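Local coordinates for protein kojibiose phosphorylase (PDB 6W0P) that belongs to the glycoside hydrolase family 65 phosphorylases, multidomain carbohydrate-active enzymes with a helical central catalytic domain, at residues M321-I334 with Y360-F374. Numbering follows the deposited sequence.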
loop_
_atom_site.group_PDB
_atom_site.type_symbol
_atom_site.label_atom_id
_atom_site.label_comp_id
_atom_site.label_asym_id
_atom_site.label_seq_id
_atom_site.Cartn_x
_atom_site.Cartn_y
_atom_site.Cartn_z
ATOM N N MET A 321 33.115 -0.096 11.785
ATOM C CA MET A 321 32.804 -1.546 11.715
ATOM C C MET A 321 33.101 -2.153 13.088
ATOM O O MET A 321 32.310 -2.958 13.535
ATOM C CB MET A 321 33.612 -2.297 10.647
ATOM C CG MET A 321 33.240 -1.952 9.201
ATOM S SD MET A 321 31.561 -2.444 8.787
ATOM C CE MET A 321 31.835 -4.189 8.481
ATOM N N ILE A 322 34.205 -1.769 13.706
ATOM C CA ILE A 322 34.662 -2.306 15.020
ATOM C C ILE A 322 33.694 -1.783 16.099
ATOM O O ILE A 322 33.386 -2.531 17.063
ATOM C CB ILE A 322 36.154 -1.941 15.276
ATOM C CG1 ILE A 322 37.081 -2.594 14.234
ATOM C CG2 ILE A 322 36.539 -2.358 16.678
ATOM C CD1 ILE A 322 38.522 -2.008 14.070
ATOM N N GLN A 323 33.210 -0.552 15.947
ATOM C CA GLN A 323 32.230 0.089 16.878
ATOM C C GLN A 323 30.862 -0.587 16.761
ATOM O O GLN A 323 30.201 -0.785 17.809
ATOM C CB GLN A 323 32.094 1.587 16.602
ATOM C CG GLN A 323 33.258 2.413 17.146
ATOM C CD GLN A 323 32.884 3.840 17.463
ATOM O OE1 GLN A 323 33.237 4.347 18.515
ATOM N NE2 GLN A 323 32.169 4.485 16.561
ATOM N N ALA A 324 30.470 -0.961 15.549
ATOM C CA ALA A 324 29.141 -1.552 15.280
ATOM C C ALA A 324 28.999 -2.938 15.928
ATOM O O ALA A 324 27.887 -3.254 16.375
ATOM C CB ALA A 324 28.909 -1.614 13.793
ATOM N N TYR A 325 30.051 -3.764 15.927
ATOM C CA TYR A 325 29.972 -5.177 16.389
ATOM C C TYR A 325 31.352 -5.723 16.764
ATOM O O TYR A 325 32.298 -5.545 15.995
ATOM C CB TYR A 325 29.394 -6.048 15.275
ATOM C CG TYR A 325 28.535 -7.181 15.763
ATOM C CD1 TYR A 325 27.269 -6.933 16.238
ATOM C CD2 TYR A 325 28.984 -8.489 15.774
ATOM C CE1 TYR A 325 26.469 -7.948 16.716
ATOM C CE2 TYR A 325 28.189 -9.526 16.253
ATOM C CZ TYR A 325 26.915 -9.257 16.716
ATOM O OH TYR A 325 26.081 -10.254 17.149
ATOM N N HIS A 326 31.475 -6.404 17.900
ATOM C CA HIS A 326 32.746 -7.103 18.233
ATOM C C HIS A 326 32.487 -8.431 18.952
ATOM O O HIS A 326 33.441 -8.958 19.524
ATOM C CB HIS A 326 33.678 -6.167 19.013
ATOM C CG HIS A 326 33.199 -5.815 20.387
ATOM N ND1 HIS A 326 32.323 -4.784 20.623
ATOM C CD2 HIS A 326 33.497 -6.344 21.599
ATOM C CE1 HIS A 326 32.092 -4.702 21.926
ATOM N NE2 HIS A 326 32.798 -5.645 22.551
ATOM N N GLY A 327 31.263 -8.967 18.905
ATOM C CA GLY A 327 30.933 -10.259 19.522
ATOM C C GLY A 327 30.603 -10.102 20.994
ATOM O O GLY A 327 30.827 -11.058 21.760
ATOM N N PHE A 328 30.085 -8.949 21.408
ATOM C CA PHE A 328 29.719 -8.720 22.825
ATOM C C PHE A 328 28.512 -9.584 23.207
ATOM O O PHE A 328 28.450 -10.006 24.364
ATOM C CB PHE A 328 29.380 -7.258 23.109
ATOM C CG PHE A 328 29.082 -7.000 24.563
ATOM C CD1 PHE A 328 30.115 -6.947 25.496
ATOM C CD2 PHE A 328 27.777 -6.829 25.003
ATOM C CE1 PHE A 328 29.855 -6.728 26.839
ATOM C CE2 PHE A 328 27.514 -6.627 26.353
ATOM C CZ PHE A 328 28.552 -6.569 27.264
ATOM N N ASP A 329 27.580 -9.821 22.283
ATOM C CA ASP A 329 26.257 -10.413 22.620
ATOM C C ASP A 329 25.654 -11.163 21.436
ATOM O O ASP A 329 25.309 -10.549 20.434
ATOM C CB ASP A 329 25.287 -9.325 23.068
ATOM C CG ASP A 329 23.983 -9.850 23.668
ATOM O OD1 ASP A 329 23.641 -11.035 23.437
ATOM O OD2 ASP A 329 23.321 -9.068 24.365
ATOM N N PRO A 330 25.403 -12.484 21.564
ATOM C CA PRO A 330 24.810 -13.284 20.493
ATOM C C PRO A 330 23.316 -13.019 20.252
ATOM O O PRO A 330 22.738 -13.731 19.425
ATOM C CB PRO A 330 24.977 -14.744 20.978
ATOM C CG PRO A 330 25.006 -14.634 22.497
ATOM C CD PRO A 330 25.642 -13.285 22.784
ATOM N N THR A 331 22.717 -12.062 20.977
ATOM C CA THR A 331 21.357 -11.521 20.706
ATOM C C THR A 331 21.465 -10.099 20.131
ATOM O O THR A 331 20.426 -9.407 20.057
ATOM C CB THR A 331 20.466 -11.594 21.962
ATOM O OG1 THR A 331 20.988 -10.723 22.969
ATOM C CG2 THR A 331 20.377 -12.996 22.525
ATOM N N ASN A 332 22.656 -9.648 19.752
ATOM C CA ASN A 332 22.856 -8.293 19.167
ATOM C C ASN A 332 23.030 -8.439 17.660
ATOM O O ASN A 332 23.469 -9.509 17.222
ATOM C CB ASN A 332 24.043 -7.540 19.768
ATOM C CG ASN A 332 23.733 -6.860 21.083
ATOM O OD1 ASN A 332 22.570 -6.754 21.471
ATOM N ND2 ASN A 332 24.764 -6.419 21.785
ATOM N N THR A 333 22.708 -7.393 16.901
ATOM C CA THR A 333 22.913 -7.375 15.438
ATOM C C THR A 333 23.338 -5.970 15.011
ATOM O O THR A 333 23.324 -5.051 15.842
ATOM C CB THR A 333 21.655 -7.848 14.698
ATOM O OG1 THR A 333 21.965 -8.044 13.315
ATOM C CG2 THR A 333 20.527 -6.853 14.807
ATOM N N ILE A 334 23.695 -5.841 13.742
ATOM C CA ILE A 334 24.110 -4.563 13.107
ATOM C C ILE A 334 22.863 -3.921 12.482
ATOM O O ILE A 334 22.233 -4.567 11.619
ATOM C CB ILE A 334 25.212 -4.849 12.067
ATOM C CG1 ILE A 334 26.402 -5.562 12.715
ATOM C CG2 ILE A 334 25.617 -3.583 11.347
ATOM C CD1 ILE A 334 27.559 -5.815 11.800
ATOM N N TYR A 360 33.913 -9.472 9.301
ATOM C CA TYR A 360 33.983 -10.146 10.632
ATOM C C TYR A 360 34.579 -11.556 10.485
ATOM O O TYR A 360 35.311 -11.968 11.380
ATOM C CB TYR A 360 32.633 -10.102 11.359
ATOM C CG TYR A 360 32.166 -8.686 11.596
ATOM C CD1 TYR A 360 32.700 -7.908 12.614
ATOM C CD2 TYR A 360 31.188 -8.116 10.792
ATOM C CE1 TYR A 360 32.292 -6.597 12.811
ATOM C CE2 TYR A 360 30.775 -6.805 10.970
ATOM C CZ TYR A 360 31.328 -6.040 11.985
ATOM O OH TYR A 360 30.910 -4.741 12.153
ATOM N N LEU A 361 34.281 -12.256 9.391
ATOM C CA LEU A 361 34.776 -13.629 9.115
ATOM C C LEU A 361 36.306 -13.630 9.100
ATOM O O LEU A 361 36.880 -14.612 9.545
ATOM C CB LEU A 361 34.216 -14.126 7.782
ATOM C CG LEU A 361 32.775 -14.621 7.824
ATOM C CD1 LEU A 361 32.246 -14.842 6.418
ATOM C CD2 LEU A 361 32.625 -15.882 8.669
ATOM N N TYR A 362 36.929 -12.546 8.626
ATOM C CA TYR A 362 38.393 -12.451 8.406
ATOM C C TYR A 362 39.091 -11.700 9.544
ATOM O O TYR A 362 40.320 -11.599 9.477
ATOM C CB TYR A 362 38.668 -11.821 7.041
ATOM C CG TYR A 362 38.414 -12.755 5.893
ATOM C CD1 TYR A 362 39.320 -13.754 5.578
ATOM C CD2 TYR A 362 37.256 -12.657 5.135
ATOM C CE1 TYR A 362 39.083 -14.617 4.526
ATOM C CE2 TYR A 362 37.008 -13.506 4.071
ATOM C CZ TYR A 362 37.922 -14.503 3.779
ATOM O OH TYR A 362 37.680 -15.374 2.757
ATOM N N SER A 363 38.368 -11.232 10.562
ATOM C CA SER A 363 38.939 -10.474 11.709
ATOM C C SER A 363 38.534 -11.058 13.059
ATOM O O SER A 363 39.315 -10.904 13.977
ATOM C CB SER A 363 38.597 -9.003 11.664
ATOM O OG SER A 363 37.204 -8.778 11.816
ATOM N N ASN A 364 37.355 -11.646 13.222
ATOM C CA ASN A 364 36.820 -11.914 14.586
ATOM C C ASN A 364 35.764 -13.014 14.512
ATOM O O ASN A 364 34.581 -12.698 14.273
ATOM C CB ASN A 364 36.278 -10.619 15.187
ATOM C CG ASN A 364 35.799 -10.733 16.617
ATOM O OD1 ASN A 364 35.789 -11.827 17.183
ATOM N ND2 ASN A 364 35.381 -9.596 17.188
ATOM N N GLN A 365 36.166 -14.257 14.753
ATOM C CA GLN A 365 35.248 -15.413 14.609
ATOM C C GLN A 365 34.014 -15.254 15.504
ATOM O O GLN A 365 32.910 -15.664 15.089
ATOM C CB GLN A 365 35.926 -16.725 14.974
ATOM C CG GLN A 365 35.037 -17.911 14.650
ATOM C CD GLN A 365 35.709 -19.205 15.004
ATOM O OE1 GLN A 365 36.904 -19.228 15.293
ATOM N NE2 GLN A 365 34.933 -20.275 14.996
ATOM N N GLU A 366 34.209 -14.757 16.714
ATOM C CA GLU A 366 33.141 -14.627 17.735
ATOM C C GLU A 366 32.115 -13.591 17.240
ATOM O O GLU A 366 30.906 -13.808 17.412
ATOM C CB GLU A 366 33.797 -14.276 19.075
ATOM C CG GLU A 366 32.874 -14.383 20.283
ATOM C CD GLU A 366 32.278 -15.762 20.576
ATOM O OE1 GLU A 366 32.771 -16.792 20.024
ATOM O OE2 GLU A 366 31.305 -15.805 21.377
ATOM N N ALA A 367 32.568 -12.511 16.608
ATOM C CA ALA A 367 31.670 -11.524 15.980
ATOM C C ALA A 367 30.913 -12.183 14.818
ATOM O O ALA A 367 29.669 -12.075 14.807
ATOM C CB ALA A 367 32.448 -10.307 15.551
ATOM N N ALA A 368 31.604 -12.865 13.900
ATOM C CA ALA A 368 30.969 -13.577 12.759
ATOM C C ALA A 368 29.913 -14.558 13.288
ATOM O O ALA A 368 28.776 -14.533 12.813
ATOM C CB ALA A 368 32.001 -14.297 11.928
ATOM N N LYS A 369 30.279 -15.402 14.247
ATOM C CA LYS A 369 29.361 -16.430 14.815
ATOM C C LYS A 369 28.172 -15.748 15.515
ATOM O O LYS A 369 27.047 -16.245 15.365
ATOM C CB LYS A 369 30.132 -17.368 15.751
ATOM C CG LYS A 369 29.282 -18.283 16.622
ATOM C CD LYS A 369 29.890 -19.660 16.899
ATOM C CE LYS A 369 30.517 -19.800 18.276
ATOM N NZ LYS A 369 31.412 -20.987 18.349
ATOM N N ASP A 370 28.399 -14.633 16.223
ATOM C CA ASP A 370 27.347 -13.906 16.984
ATOM C C ASP A 370 26.326 -13.302 16.021
ATOM O O ASP A 370 25.111 -13.386 16.329
ATOM C CB ASP A 370 27.939 -12.895 17.964
ATOM C CG ASP A 370 28.301 -13.519 19.307
ATOM O OD1 ASP A 370 28.103 -14.731 19.433
ATOM O OD2 ASP A 370 28.794 -12.796 20.217
ATOM N N LEU A 371 26.774 -12.756 14.887
ATOM C CA LEU A 371 25.859 -12.262 13.826
ATOM C C LEU A 371 24.884 -13.373 13.416
ATOM O O LEU A 371 23.682 -13.071 13.314
ATOM C CB LEU A 371 26.659 -11.745 12.630
ATOM C CG LEU A 371 27.235 -10.357 12.833
ATOM C CD1 LEU A 371 28.110 -9.949 11.662
ATOM C CD2 LEU A 371 26.124 -9.349 13.032
ATOM N N ILE A 372 25.349 -14.617 13.227
ATOM C CA ILE A 372 24.450 -15.759 12.877
ATOM C C ILE A 372 23.605 -16.167 14.098
ATOM O O ILE A 372 22.429 -16.497 13.900
ATOM C CB ILE A 372 25.257 -16.905 12.279
ATOM C CG1 ILE A 372 25.935 -16.460 10.985
ATOM C CG2 ILE A 372 24.394 -18.127 12.054
ATOM C CD1 ILE A 372 27.286 -17.115 10.749
ATOM N N MET A 373 24.139 -16.088 15.321
ATOM C CA MET A 373 23.410 -16.511 16.554
ATOM C C MET A 373 22.242 -15.553 16.776
ATOM O O MET A 373 21.155 -15.990 17.264
ATOM C CB MET A 373 24.308 -16.504 17.797
ATOM C CG MET A 373 25.309 -17.651 17.859
ATOM S SD MET A 373 24.632 -19.274 17.551
ATOM C CE MET A 373 23.405 -19.376 18.848
ATOM N N PHE A 374 22.418 -14.291 16.392
ATOM C CA PHE A 374 21.289 -13.340 16.445
ATOM C C PHE A 374 20.108 -13.981 15.715
ATOM O O PHE A 374 18.979 -13.855 16.224
ATOM C CB PHE A 374 21.620 -11.970 15.853
ATOM C CG PHE A 374 20.371 -11.225 15.466
ATOM C CD1 PHE A 374 19.511 -10.726 16.430
ATOM C CD2 PHE A 374 20.017 -11.091 14.137
ATOM C CE1 PHE A 374 18.353 -10.053 16.074
ATOM C CE2 PHE A 374 18.851 -10.433 13.780
ATOM C CZ PHE A 374 18.021 -9.914 14.751
HETATM O O HOH W 1 34.795 -7.061 15.571
HETATM O O HOH W 2 22.578 -10.693 11.721
#
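Leu-371 lays its CD2 methyl over the centre of the Tyr-325 ring, 3.8 Å from the centroid and 11° off the ring normal, a CH-pi contact. The edge of the same ring faces helix 365-376, with Asp-370 CB near the ring plane and CE2 of Tyr-325 within 3.3 Å of Ala-367 O. Tyr-325 OH donates to Asn-332 O at 2.7 Å from well above the carbonyl plane, which ties the residue that leaves helix 308-324 to the last residue of the Asp-329 to Asn-332 type I turn. Elsewhere in the contact, Tyr-360 OH donates to Met-321 O at 2.7 Å; CD1 of Ile-334 and CE of Met-321 both touch CE2 of this ring. In the central catalytic domain, the (alpha/alpha)6 barrel of family 65, the loop leaving helix 308-324 is thus laid along helix 365-376 and against the end of helix 351-361. Asn-364, the N-cap of helix 365-376, accepts a weak capping bond from Ala-367 N at OD1, while its ND2 donates a weak hydrogen bond across the contact to His-326 O (3.1 Å); a water joins the same ND2 to Tyr-325 O. Beyond the turn, Thr-333 sets CB over the Phe-374 ring, 3.7 Å from its centroid. Lys-257 forms a salt bridge with OD2 of Asp-329, while OD1 accepts from N (an Asx turn) and OG1 of Thr-331.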